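Local atomic coordinates of uncharacterized protein (Parabacteroides merdae, PDB entry 4MXN), a protein that is uncharacterized but probably acts as a glycosyl hydrolase of family 28, the polygalacturonase-like enzymes built on a right-handed parallel beta-helix. Residues M153-Q167 and Y176-N190. Sequence-based numbering, arbitrary orientation. Where two conformers were deposited one is given.
Sequences MEGCEDVKIEQVTLQ and YKDCHNVTVDKVVVN
Ile161 and Tyr176 meet in the interior of a right-handed parallel beta-helix, the fold of glycosyl hydrolase family 28. Residues 153-167 and 176-190 follow matching paths on successive coils. Strands 159-162 and 182-185 run only 7° from parallel. Backbone hydrogen bonds such as Thr183 N to Val159 O join them.

The inward side is tightly packed. Ile161 CG1 approaches the Tyr176 ring at its edge, 3.6 Å from Tyr176 OH. That hydroxyl is hydrogen-bonded to the Glu174 carboxylate. In one of its two conformers, Met153 places its selenium obliquely beside the same ring, 3.9 Å from Tyr176 CE1, in a Met-aromatic contact; in the other this contact may differ. Val187 bridges two neighbours. Its CG1, anti to the backbone N (chi1 173°), meets Leu166 CD1, while CG2 reaches Ile161 CG2. At the far end, in the turn that follows strand 174-177, Cys179 SG lies 3.7 Å from Met153 CB. Strand 111-114 on the preceding coil adds Ile111 and Ile113 to this apolar layer.

The outward side is looser and polar. Glu154 and Lys177 run alongside each other, and their chains touch at Glu154 CD and Lys177 CD, 3.8 Å apart. Their charged ends do not meet. Instead, a water donates to both Glu154 OE2 and Asp178 OD2, which are 4.4 Å apart, and probably eases their repulsion. An alanine at Glu154 would remove that carboxylate and is likely to leave the water held less firmly and the Lys177 chain freer to move. Another water donates to Ile161 O and Asp185 OD1 and accepts from Thr183 OG1. At the exposed corner, Asn181 ND2 donates to Asp158 OD1 at 2.7 Å, meeting it on the anti side, 31° out of the carboxylate plane.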
loop_
_atom_site.group_PDB
_atom_site.type_symbol
_atom_site.label_atom_id
_atom_site.label_comp_id
_atom_site.label_asym_id
_atom_site.label_seq_id
_atom_site.Cartn_x
_atom_site.Cartn_y
_atom_site.Cartn_z
HETATM N N MSE A 153 2.553 5.652 4.048
HETATM C CA MSE A 153 3.781 5.888 4.822
HETATM C C MSE A 153 3.722 7.241 5.492
HETATM O O MSE A 153 3.473 8.249 4.831
HETATM C CB MSE A 153 5.045 5.805 3.955
HETATM C CG MSE A 153 5.607 4.418 3.843
HETATM SE SE MSE A 153 4.992 3.582 2.208
HETATM C CE MSE A 153 5.569 1.761 2.616
ATOM N N GLU A 154 3.958 7.275 6.801
ATOM C CA GLU A 154 3.950 8.542 7.532
ATOM C C GLU A 154 5.201 8.671 8.397
ATOM O O GLU A 154 5.463 7.805 9.234
ATOM C CB GLU A 154 2.683 8.719 8.377
ATOM C CG GLU A 154 2.506 10.155 8.865
ATOM C CD GLU A 154 1.341 10.390 9.806
ATOM O OE1 GLU A 154 0.309 9.690 9.685
ATOM O OE2 GLU A 154 1.454 11.300 10.658
ATOM N N GLY A 155 5.926 9.765 8.213
ATOM C CA GLY A 155 7.135 10.077 8.976
ATOM C C GLY A 155 8.280 9.110 8.743
ATOM O O GLY A 155 9.143 8.957 9.604
ATOM N N CYS A 156 8.293 8.451 7.585
ATOM C CA CYS A 156 9.299 7.459 7.242
ATOM C C CYS A 156 10.482 8.079 6.498
ATOM O O CYS A 156 10.347 9.129 5.877
ATOM C CB CYS A 156 8.664 6.329 6.439
ATOM S SG CYS A 156 7.449 5.360 7.376
ATOM N N GLU A 157 11.652 7.426 6.574
ATOM C CA GLU A 157 12.865 7.882 5.891
ATOM C C GLU A 157 13.454 6.743 5.065
ATOM O O GLU A 157 13.495 5.624 5.565
ATOM C CB GLU A 157 13.891 8.378 6.936
ATOM C CG GLU A 157 13.518 9.692 7.596
ATOM C CD GLU A 157 14.577 10.352 8.456
ATOM O OE1 GLU A 157 15.732 9.864 8.495
ATOM O OE2 GLU A 157 14.245 11.384 9.082
ATOM N N ASP A 158 13.916 7.013 3.821
ATOM C CA ASP A 158 14.531 6.022 2.916
ATOM C C ASP A 158 13.500 4.918 2.597
ATOM O O ASP A 158 13.542 3.812 3.144
ATOM C CB ASP A 158 15.861 5.456 3.493
ATOM C CG ASP A 158 16.874 6.518 3.916
ATOM O OD1 ASP A 158 16.948 7.572 3.246
ATOM O OD2 ASP A 158 17.592 6.293 4.913
ATOM N N VAL A 159 12.524 5.274 1.756
ATOM C CA VAL A 159 11.419 4.398 1.355
ATOM C C VAL A 159 11.590 4.030 -0.119
ATOM O O VAL A 159 11.685 4.922 -0.960
ATOM C CB VAL A 159 10.059 5.098 1.613
ATOM C CG1 VAL A 159 8.888 4.244 1.117
ATOM C CG2 VAL A 159 9.894 5.461 3.087
ATOM N N LYS A 160 11.585 2.725 -0.430
ATOM C CA LYS A 160 11.763 2.268 -1.797
ATOM C C LYS A 160 10.553 1.442 -2.245
ATOM O O LYS A 160 10.357 0.318 -1.801
ATOM C CB LYS A 160 13.070 1.467 -1.923
ATOM C CG LYS A 160 13.422 1.048 -3.353
ATOM C CD LYS A 160 14.657 0.161 -3.359
ATOM C CE LYS A 160 14.820 -0.543 -4.677
ATOM N NZ LYS A 160 16.030 -1.409 -4.693
ATOM N N ILE A 161 9.746 2.018 -3.135
ATOM C CA ILE A 161 8.566 1.350 -3.697
ATOM C C ILE A 161 8.863 1.093 -5.159
ATOM O O ILE A 161 9.244 2.026 -5.860
ATOM C CB ILE A 161 7.242 2.169 -3.512
ATOM C CG1 ILE A 161 7.027 2.689 -2.061
ATOM C CG2 ILE A 161 5.997 1.394 -4.050
ATOM C CD1 ILE A 161 6.847 1.645 -0.940
ATOM N N GLU A 162 8.702 -0.153 -5.629
ATOM C CA GLU A 162 8.944 -0.447 -7.045
ATOM C C GLU A 162 8.136 -1.631 -7.569
ATOM O O GLU A 162 7.712 -2.494 -6.794
ATOM C CB GLU A 162 10.450 -0.704 -7.306
ATOM C CG GLU A 162 11.051 -1.911 -6.588
ATOM C CD GLU A 162 12.459 -2.290 -7.011
ATOM O OE1 GLU A 162 13.061 -1.580 -7.852
ATOM O OE2 GLU A 162 12.963 -3.308 -6.490
ATOM N N GLN A 163 7.933 -1.652 -8.903
ATOM C CA GLN A 163 7.413 -2.723 -9.771
ATOM C C GLN A 163 5.986 -3.187 -9.518
ATOM O O GLN A 163 5.374 -3.741 -10.437
ATOM C CB GLN A 163 8.301 -3.984 -9.656
ATOM C CG GLN A 163 9.797 -3.782 -9.892
ATOM C CD GLN A 163 10.534 -5.034 -9.489
ATOM O OE1 GLN A 163 10.609 -5.390 -8.298
ATOM N NE2 GLN A 163 11.068 -5.744 -10.475
ATOM N N VAL A 164 5.493 -3.073 -8.272
ATOM C CA VAL A 164 4.171 -3.601 -7.896
ATOM C C VAL A 164 3.012 -2.977 -8.702
ATOM O O VAL A 164 3.105 -1.852 -9.179
ATOM C CB VAL A 164 3.880 -3.482 -6.367
ATOM C CG1 VAL A 164 4.767 -4.419 -5.558
ATOM C CG2 VAL A 164 4.005 -2.034 -5.864
ATOM N N THR A 165 1.936 -3.744 -8.846
ATOM C CA THR A 165 0.688 -3.282 -9.437
ATOM C C THR A 165 -0.237 -3.028 -8.253
ATOM O O THR A 165 -0.470 -3.928 -7.450
ATOM C CB THR A 165 0.144 -4.268 -10.492
ATOM O OG1 THR A 165 0.984 -4.209 -11.662
ATOM C CG2 THR A 165 -1.296 -3.944 -10.892
ATOM N N LEU A 166 -0.714 -1.786 -8.124
ATOM C CA LEU A 166 -1.627 -1.366 -7.056
ATOM C C LEU A 166 -2.995 -1.333 -7.687
ATOM O O LEU A 166 -3.245 -0.534 -8.594
ATOM C CB LEU A 166 -1.180 0.008 -6.489
ATOM C CG LEU A 166 0.225 0.008 -5.860
ATOM C CD1 LEU A 166 0.610 1.378 -5.380
ATOM C CD2 LEU A 166 0.315 -1.017 -4.724
ATOM N N GLN A 167 -3.849 -2.262 -7.288
ATOM C CA GLN A 167 -5.126 -2.420 -7.959
ATOM C C GLN A 167 -6.333 -2.251 -7.062
ATOM O O GLN A 167 -6.442 -2.882 -6.004
ATOM C CB GLN A 167 -5.156 -3.815 -8.594
ATOM C CG GLN A 167 -6.448 -4.219 -9.302
ATOM C CD GLN A 167 -6.275 -5.560 -9.965
ATOM O OE1 GLN A 167 -5.564 -5.702 -10.958
ATOM N NE2 GLN A 167 -6.856 -6.579 -9.384
ATOM N N TYR A 176 1.748 9.338 1.021
ATOM C CA TYR A 176 3.078 9.680 1.539
ATOM C C TYR A 176 2.918 10.958 2.321
ATOM O O TYR A 176 2.517 11.991 1.764
ATOM C CB TYR A 176 4.142 9.795 0.418
ATOM C CG TYR A 176 4.225 8.546 -0.431
ATOM C CD1 TYR A 176 4.851 7.394 0.047
ATOM C CD2 TYR A 176 3.647 8.499 -1.694
ATOM C CE1 TYR A 176 4.883 6.222 -0.711
ATOM C CE2 TYR A 176 3.677 7.332 -2.462
ATOM C CZ TYR A 176 4.305 6.201 -1.969
ATOM O OH TYR A 176 4.324 5.048 -2.711
ATOM N N LYS A 177 3.122 10.860 3.639
ATOM C CA LYS A 177 2.953 11.979 4.545
ATOM C C LYS A 177 4.196 12.158 5.398
ATOM O O LYS A 177 4.592 11.215 6.080
ATOM C CB LYS A 177 1.709 11.759 5.436
ATOM C CG LYS A 177 1.432 12.920 6.378
ATOM C CD LYS A 177 0.126 12.758 7.145
ATOM C CE LYS A 177 -0.056 13.857 8.176
ATOM N NZ LYS A 177 -0.152 15.215 7.573
ATOM N N ASP A 178 4.812 13.369 5.361
ATOM C CA ASP A 178 5.989 13.769 6.158
ATOM C C ASP A 178 7.138 12.760 6.024
ATOM O O ASP A 178 7.808 12.450 7.003
ATOM C CB ASP A 178 5.608 13.949 7.648
ATOM C CG ASP A 178 4.449 14.896 7.904
ATOM O OD1 ASP A 178 4.311 15.887 7.150
ATOM O OD2 ASP A 178 3.695 14.660 8.875
ATOM N N CYS A 179 7.354 12.249 4.809
ATOM C CA CYS A 179 8.410 11.284 4.532
ATOM C C CYS A 179 9.636 11.976 3.930
ATOM O O CYS A 179 9.526 13.053 3.341
ATOM C CB CYS A 179 7.906 10.178 3.608
ATOM S SG CYS A 179 6.672 9.085 4.343
ATOM N N HIS A 180 10.808 11.338 4.088
ATOM C CA HIS A 180 12.085 11.806 3.551
ATOM C C HIS A 180 12.676 10.726 2.666
ATOM O O HIS A 180 12.712 9.574 3.082
ATOM C CB HIS A 180 13.098 12.133 4.677
ATOM C CG HIS A 180 12.794 13.349 5.494
ATOM N ND1 HIS A 180 12.082 13.262 6.680
ATOM C CD2 HIS A 180 13.214 14.624 5.334
ATOM C CE1 HIS A 180 12.066 14.487 7.178
ATOM N NE2 HIS A 180 12.711 15.343 6.390
ATOM N N ASN A 181 13.212 11.102 1.504
ATOM C CA ASN A 181 13.918 10.211 0.576
ATOM C C ASN A 181 13.053 9.014 0.173
ATOM O O ASN A 181 13.322 7.871 0.556
ATOM C CB ASN A 181 15.285 9.756 1.150
ATOM C CG ASN A 181 16.143 8.989 0.161
ATOM O OD1 ASN A 181 15.964 9.074 -1.050
ATOM N ND2 ASN A 181 17.075 8.192 0.654
ATOM N N VAL A 182 11.986 9.302 -0.562
ATOM C CA VAL A 182 11.062 8.288 -1.076
ATOM C C VAL A 182 11.332 8.115 -2.565
ATOM O O VAL A 182 11.518 9.110 -3.268
ATOM C CB VAL A 182 9.574 8.671 -0.813
ATOM C CG1 VAL A 182 8.603 7.652 -1.431
ATOM C CG2 VAL A 182 9.302 8.844 0.675
ATOM N N THR A 183 11.371 6.854 -3.041
ATOM C CA THR A 183 11.491 6.552 -4.473
ATOM C C THR A 183 10.344 5.624 -4.829
ATOM O O THR A 183 10.047 4.706 -4.073
ATOM C CB THR A 183 12.865 5.967 -4.866
ATOM O OG1 THR A 183 13.062 4.713 -4.224
ATOM C CG2 THR A 183 14.048 6.937 -4.607
ATOM N N VAL A 184 9.656 5.904 -5.943
ATOM C CA VAL A 184 8.536 5.088 -6.471
ATOM C C VAL A 184 8.871 4.826 -7.932
ATOM O O VAL A 184 8.839 5.753 -8.742
ATOM C CB VAL A 184 7.144 5.755 -6.274
ATOM C CG1 VAL A 184 6.026 4.804 -6.671
ATOM C CG2 VAL A 184 6.946 6.239 -4.835
ATOM N N ASP A 185 9.265 3.593 -8.258
ATOM C CA ASP A 185 9.752 3.249 -9.591
ATOM C C ASP A 185 8.984 2.119 -10.264
ATOM O O ASP A 185 8.818 1.072 -9.660
ATOM C CB ASP A 185 11.237 2.837 -9.495
ATOM C CG ASP A 185 12.197 3.993 -9.335
ATOM O OD1 ASP A 185 12.425 4.416 -8.192
ATOM O OD2 ASP A 185 12.722 4.471 -10.363
ATOM N N LYS A 186 8.569 2.301 -11.536
ATOM C CA LYS A 186 7.892 1.262 -12.358
ATOM C C LYS A 186 6.601 0.703 -11.674
ATOM O O LYS A 186 6.257 -0.471 -11.833
ATOM C CB LYS A 186 8.880 0.108 -12.697
ATOM C CG LYS A 186 10.185 0.584 -13.354
ATOM C CD LYS A 186 11.297 -0.467 -13.267
ATOM C CE LYS A 186 12.641 0.092 -13.671
ATOM N NZ LYS A 186 13.298 0.811 -12.549
ATOM N N VAL A 187 5.892 1.560 -10.935
ATOM C CA VAL A 187 4.667 1.126 -10.250
ATOM C C VAL A 187 3.479 1.330 -11.201
ATOM O O VAL A 187 3.457 2.278 -11.970
ATOM C CB VAL A 187 4.463 1.826 -8.869
ATOM C CG1 VAL A 187 3.096 1.493 -8.248
ATOM C CG2 VAL A 187 5.577 1.451 -7.892
ATOM N N VAL A 188 2.529 0.410 -11.183
ATOM C CA VAL A 188 1.339 0.508 -12.017
ATOM C C VAL A 188 0.148 0.680 -11.071
ATOM O O VAL A 188 0.001 -0.114 -10.136
ATOM C CB VAL A 188 1.170 -0.715 -12.963
ATOM C CG1 VAL A 188 -0.193 -0.697 -13.678
ATOM C CG2 VAL A 188 2.331 -0.815 -13.974
ATOM N N VAL A 189 -0.674 1.734 -11.280
ATOM C CA VAL A 189 -1.893 1.907 -10.478
ATOM C C VAL A 189 -3.083 1.614 -11.396
ATOM O O VAL A 189 -3.262 2.303 -12.405
ATOM C CB VAL A 189 -2.037 3.276 -9.753
ATOM C CG1 VAL A 189 -3.342 3.339 -8.967
ATOM C CG2 VAL A 189 -0.848 3.552 -8.828
ATOM N N ASN A 190 -3.850 0.547 -11.073
ATOM C CA ASN A 190 -5.053 0.153 -11.817
ATOM C C ASN A 190 -6.243 0.558 -10.977
ATOM O O ASN A 190 -6.367 0.100 -9.850
ATOM C CB ASN A 190 -5.062 -1.339 -12.164
ATOM C CG ASN A 190 -4.066 -1.721 -13.230
ATOM O OD1 ASN A 190 -3.793 -0.967 -14.162
ATOM N ND2 ASN A 190 -3.571 -2.941 -13.174
HETATM O O HOH W 1 3.550 12.954 10.854
HETATM O O HOH W 2 14.358 5.846 -1.406
HETATM O O HOH W 3 11.906 2.873 -6.040
#